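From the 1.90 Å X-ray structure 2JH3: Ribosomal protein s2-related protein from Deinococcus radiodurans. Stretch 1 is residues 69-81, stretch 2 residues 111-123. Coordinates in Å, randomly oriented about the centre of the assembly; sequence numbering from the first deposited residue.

Stretch 1 (69-81) VVPVFLSEGYVTE
Stretch 2 111-123: RYTRPLGAHPGMA

Two stretches of one chain run parallel, in register Val69–Tyr112, Val70–Thr113, Pro71–Pro115, Val72–Leu116 and Leu74–Gly117 (CA–CA 4.8, 5.3, 4.7, 5.3 and 3.8 Å), burying 796 Å². In the backbone, the extended strand residues Val69 (phi/psi -114/115) and Tyr112 (-99/117) form a parallel bridge, Val69 N donating to Arg111 O (2.8 Å) and Thr113 N to Val69 O (2.9 Å). Beyond it, Leu116 N reaches Pro71 O (2.9 Å) and Gly117 N reaches Phe73 O (2.9 Å) as stretch 2 coils into a 3-10 segment, Leu116 to Ala118. Gly117 allows this approach: a CB there would lie 2.7 Å from Leu74 CA. Among the polar side chains, Tyr112 (chi1 t, chi2 72°) extends its hydroxyl to the helix of stretch 1, OH donating to Thr80 O (2.5 Å). Glu76 (t, t, chi3 41°) and Arg114 (m, t, p, chi4 -178°) form a two-pronged salt bridge, NE to OE2 3.0 Å and NH2 to OE1 3.1 Å, in which opposite charges reinforce both hydrogen bonds. Thr80 (p) accepts from the N-cap residue, Gly77 N to Thr80 OG1 3.1 Å. Apolar contacts join Pro71 CG to Tyr112 CE1 (3.7 Å); Leu74 (m, t) CD2 packs against Leu116 (t, p) CD2 at 3.8 Å and Met122 (m, m, m) CE at 4.1 Å.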

# COMPACT_ATOMS: atom_id res chain seq x y z
N VAL A 69 -3.45 34.75 -6.31
CA VAL A 69 -3.22 33.41 -6.83
C VAL A 69 -2.62 33.55 -8.23
O VAL A 69 -3.30 34.03 -9.14
CB VAL A 69 -4.51 32.61 -6.90
CG1 VAL A 69 -4.32 31.24 -7.43
CG2 VAL A 69 -5.15 32.53 -5.48
N VAL A 70 -1.38 33.10 -8.37
CA VAL A 70 -0.71 33.07 -9.70
C VAL A 70 -0.52 31.64 -10.24
O VAL A 70 0.20 30.83 -9.64
CB VAL A 70 0.69 33.72 -9.63
CG1 VAL A 70 1.42 33.73 -11.06
CG2 VAL A 70 0.60 35.16 -9.09
N PRO A 71 -1.07 31.35 -11.44
CA PRO A 71 -0.77 30.11 -12.12
C PRO A 71 0.64 30.00 -12.74
O PRO A 71 0.93 30.71 -13.71
CB PRO A 71 -1.84 30.05 -13.25
CG PRO A 71 -2.88 31.00 -12.83
CD PRO A 71 -2.09 32.10 -12.18
N VAL A 72 1.45 29.08 -12.22
CA VAL A 72 2.77 28.76 -12.78
C VAL A 72 2.56 27.76 -13.94
O VAL A 72 2.85 26.57 -13.83
CB VAL A 72 3.74 28.24 -11.66
CG1 VAL A 72 5.20 28.05 -12.22
CG2 VAL A 72 3.82 29.22 -10.56
N PHE A 73 1.95 28.27 -15.01
CA PHE A 73 1.66 27.54 -16.22
C PHE A 73 2.16 28.42 -17.36
O PHE A 73 2.02 29.66 -17.34
CB PHE A 73 0.16 27.29 -16.45
CG PHE A 73 -0.42 26.23 -15.54
CD1 PHE A 73 -0.85 25.02 -16.06
CD2 PHE A 73 -0.51 26.45 -14.17
CE1 PHE A 73 -1.37 24.04 -15.23
CE2 PHE A 73 -1.05 25.48 -13.34
CZ PHE A 73 -1.47 24.27 -13.88
N LEU A 74 2.75 27.74 -18.36
CA LEU A 74 3.33 28.44 -19.50
C LEU A 74 2.39 28.33 -20.66
O LEU A 74 2.79 28.10 -21.79
CB LEU A 74 4.72 27.91 -19.80
CG LEU A 74 5.69 28.20 -18.66
CD1 LEU A 74 7.09 27.75 -18.96
CD2 LEU A 74 5.78 29.67 -18.41
N SER A 75 1.10 28.45 -20.37
CA SER A 75 0.08 28.51 -21.41
C SER A 75 -1.03 29.37 -20.84
O SER A 75 -1.00 29.74 -19.63
CB SER A 75 -0.44 27.14 -21.74
OG SER A 75 -0.95 26.55 -20.53
N GLU A 76 -1.96 29.75 -21.71
CA GLU A 76 -3.10 30.54 -21.30
C GLU A 76 -4.18 30.02 -22.18
O GLU A 76 -4.15 30.21 -23.38
CB GLU A 76 -2.86 32.03 -21.53
CG GLU A 76 -4.02 32.93 -21.22
CD GLU A 76 -3.59 34.40 -21.23
OE1 GLU A 76 -2.77 34.79 -22.16
OE2 GLU A 76 -4.07 35.14 -20.34
N GLY A 77 -5.10 29.29 -21.58
CA GLY A 77 -5.95 28.43 -22.36
C GLY A 77 -6.95 27.79 -21.42
O GLY A 77 -7.21 28.31 -20.33
N TYR A 78 -7.51 26.69 -21.86
CA TYR A 78 -8.60 26.03 -21.13
C TYR A 78 -8.28 25.70 -19.68
O TYR A 78 -9.09 25.94 -18.80
CB TYR A 78 -8.97 24.77 -21.89
CG TYR A 78 -10.26 24.17 -21.39
CD1 TYR A 78 -11.49 24.82 -21.60
CD2 TYR A 78 -10.23 22.98 -20.67
CE1 TYR A 78 -12.70 24.23 -21.12
CE2 TYR A 78 -11.41 22.40 -20.16
CZ TYR A 78 -12.63 23.02 -20.38
OH TYR A 78 -13.79 22.40 -19.88
N VAL A 79 -7.09 25.20 -19.43
CA VAL A 79 -6.74 24.83 -18.08
C VAL A 79 -6.71 26.09 -17.20
O VAL A 79 -7.33 26.09 -16.15
CB VAL A 79 -5.44 24.05 -18.00
CG1 VAL A 79 -5.00 23.88 -16.55
CG2 VAL A 79 -5.57 22.69 -18.68
N THR A 80 -6.04 27.16 -17.62
CA THR A 80 -5.89 28.32 -16.75
C THR A 80 -7.17 29.21 -16.67
O THR A 80 -7.42 29.88 -15.67
CB THR A 80 -4.66 29.19 -17.18
OG1 THR A 80 -4.92 29.74 -18.49
CG2 THR A 80 -3.39 28.41 -17.12
N GLU A 81 -7.98 29.16 -17.71
CA GLU A 81 -9.22 29.93 -17.87
C GLU A 81 -10.51 29.21 -17.35
O GLU A 81 -11.47 29.86 -16.89
CB GLU A 81 -9.42 30.29 -19.38
CG GLU A 81 -8.28 31.26 -19.87
CD GLU A 81 -8.40 31.64 -21.36
OE1 GLU A 81 -7.53 32.41 -21.84
OE2 GLU A 81 -9.29 31.09 -22.02
N ARG A 111 -7.62 37.47 -5.62
CA ARG A 111 -7.32 37.90 -7.01
C ARG A 111 -6.54 36.79 -7.73
O ARG A 111 -5.46 36.38 -7.31
CB ARG A 111 -6.49 39.18 -6.96
CG ARG A 111 -6.30 39.86 -8.27
CD ARG A 111 -5.70 41.28 -8.05
NE ARG A 111 -4.53 41.38 -8.89
CZ ARG A 111 -3.27 41.38 -8.47
NH1 ARG A 111 -2.95 41.37 -7.17
NH2 ARG A 111 -2.33 41.42 -9.39
N TYR A 112 -7.14 36.30 -8.80
CA TYR A 112 -6.61 35.28 -9.68
C TYR A 112 -5.99 35.95 -10.91
O TYR A 112 -6.68 36.66 -11.66
CB TYR A 112 -7.72 34.31 -10.07
CG TYR A 112 -7.34 33.16 -10.99
CD1 TYR A 112 -6.57 32.10 -10.52
CD2 TYR A 112 -7.74 33.13 -12.31
CE1 TYR A 112 -6.24 31.03 -11.35
CE2 TYR A 112 -7.40 32.05 -13.15
CZ TYR A 112 -6.65 31.01 -12.64
OH TYR A 112 -6.27 29.94 -13.44
N THR A 113 -4.68 35.78 -11.07
CA THR A 113 -3.98 36.48 -12.16
C THR A 113 -3.94 35.65 -13.46
O THR A 113 -4.33 34.46 -13.51
CB THR A 113 -2.53 36.85 -11.79
OG1 THR A 113 -1.66 35.69 -11.81
CG2 THR A 113 -2.43 37.50 -10.42
N ARG A 114 -3.44 36.30 -14.51
CA ARG A 114 -3.07 35.66 -15.73
C ARG A 114 -1.95 34.74 -15.40
O ARG A 114 -1.24 34.91 -14.38
CB ARG A 114 -2.68 36.73 -16.77
CG ARG A 114 -3.88 37.50 -17.19
CD ARG A 114 -3.52 38.54 -18.29
NE ARG A 114 -3.19 37.89 -19.57
CZ ARG A 114 -2.81 38.56 -20.67
NH1 ARG A 114 -2.67 39.89 -20.65
NH2 ARG A 114 -2.51 37.89 -21.77
N PRO A 115 -1.77 33.72 -16.22
CA PRO A 115 -0.67 32.81 -16.02
C PRO A 115 0.71 33.33 -16.33
O PRO A 115 0.88 34.26 -17.17
CB PRO A 115 -1.03 31.66 -16.93
CG PRO A 115 -2.12 32.11 -17.78
CD PRO A 115 -2.64 33.35 -17.35
N LEU A 116 1.70 32.73 -15.67
CA LEU A 116 3.13 33.06 -15.84
C LEU A 116 3.45 33.23 -17.30
O LEU A 116 4.05 34.22 -17.71
CB LEU A 116 3.98 31.94 -15.29
CG LEU A 116 5.48 32.06 -15.45
CD1 LEU A 116 5.91 33.36 -14.79
CD2 LEU A 116 6.20 30.93 -14.85
N GLY A 117 2.97 32.28 -18.10
CA GLY A 117 3.29 32.24 -19.52
C GLY A 117 2.78 33.44 -20.27
O GLY A 117 3.32 33.76 -21.32
N ALA A 118 1.76 34.11 -19.77
CA ALA A 118 1.21 35.34 -20.43
C ALA A 118 1.98 36.66 -20.16
O ALA A 118 1.79 37.66 -20.85
CB ALA A 118 -0.26 35.53 -20.05
N HIS A 119 2.78 36.70 -19.11
CA HIS A 119 3.44 37.94 -18.75
C HIS A 119 4.64 38.28 -19.68
O HIS A 119 5.49 37.42 -20.00
CB HIS A 119 3.86 37.95 -17.30
CG HIS A 119 4.25 39.32 -16.81
ND1 HIS A 119 3.36 40.21 -16.28
CD2 HIS A 119 5.46 39.94 -16.78
CE1 HIS A 119 4.00 41.31 -15.92
NE2 HIS A 119 5.27 41.17 -16.23
N PRO A 120 4.70 39.56 -20.12
CA PRO A 120 5.81 39.97 -21.01
C PRO A 120 7.21 39.80 -20.46
O PRO A 120 8.15 39.63 -21.25
CB PRO A 120 5.48 41.41 -21.38
CG PRO A 120 4.45 41.90 -20.34
CD PRO A 120 3.70 40.63 -19.93
N GLY A 121 7.34 39.78 -19.13
CA GLY A 121 8.58 39.43 -18.48
C GLY A 121 9.16 38.08 -18.87
O GLY A 121 10.34 37.82 -18.63
N MET A 122 8.35 37.20 -19.43
CA MET A 122 8.84 35.88 -19.81
C MET A 122 9.88 35.95 -20.93
O MET A 122 10.73 35.11 -21.01
CB MET A 122 7.67 34.94 -20.17
CG MET A 122 6.96 34.22 -18.92
SD MET A 122 8.12 33.43 -17.75
CE MET A 122 8.89 32.26 -18.93
N ALA A 123 9.78 36.93 -21.81
CA ALA A 123 10.86 37.20 -22.84
C ALA A 123 12.26 37.40 -22.25
O ALA A 123 13.28 36.86 -22.77
CB ALA A 123 10.46 38.38 -23.67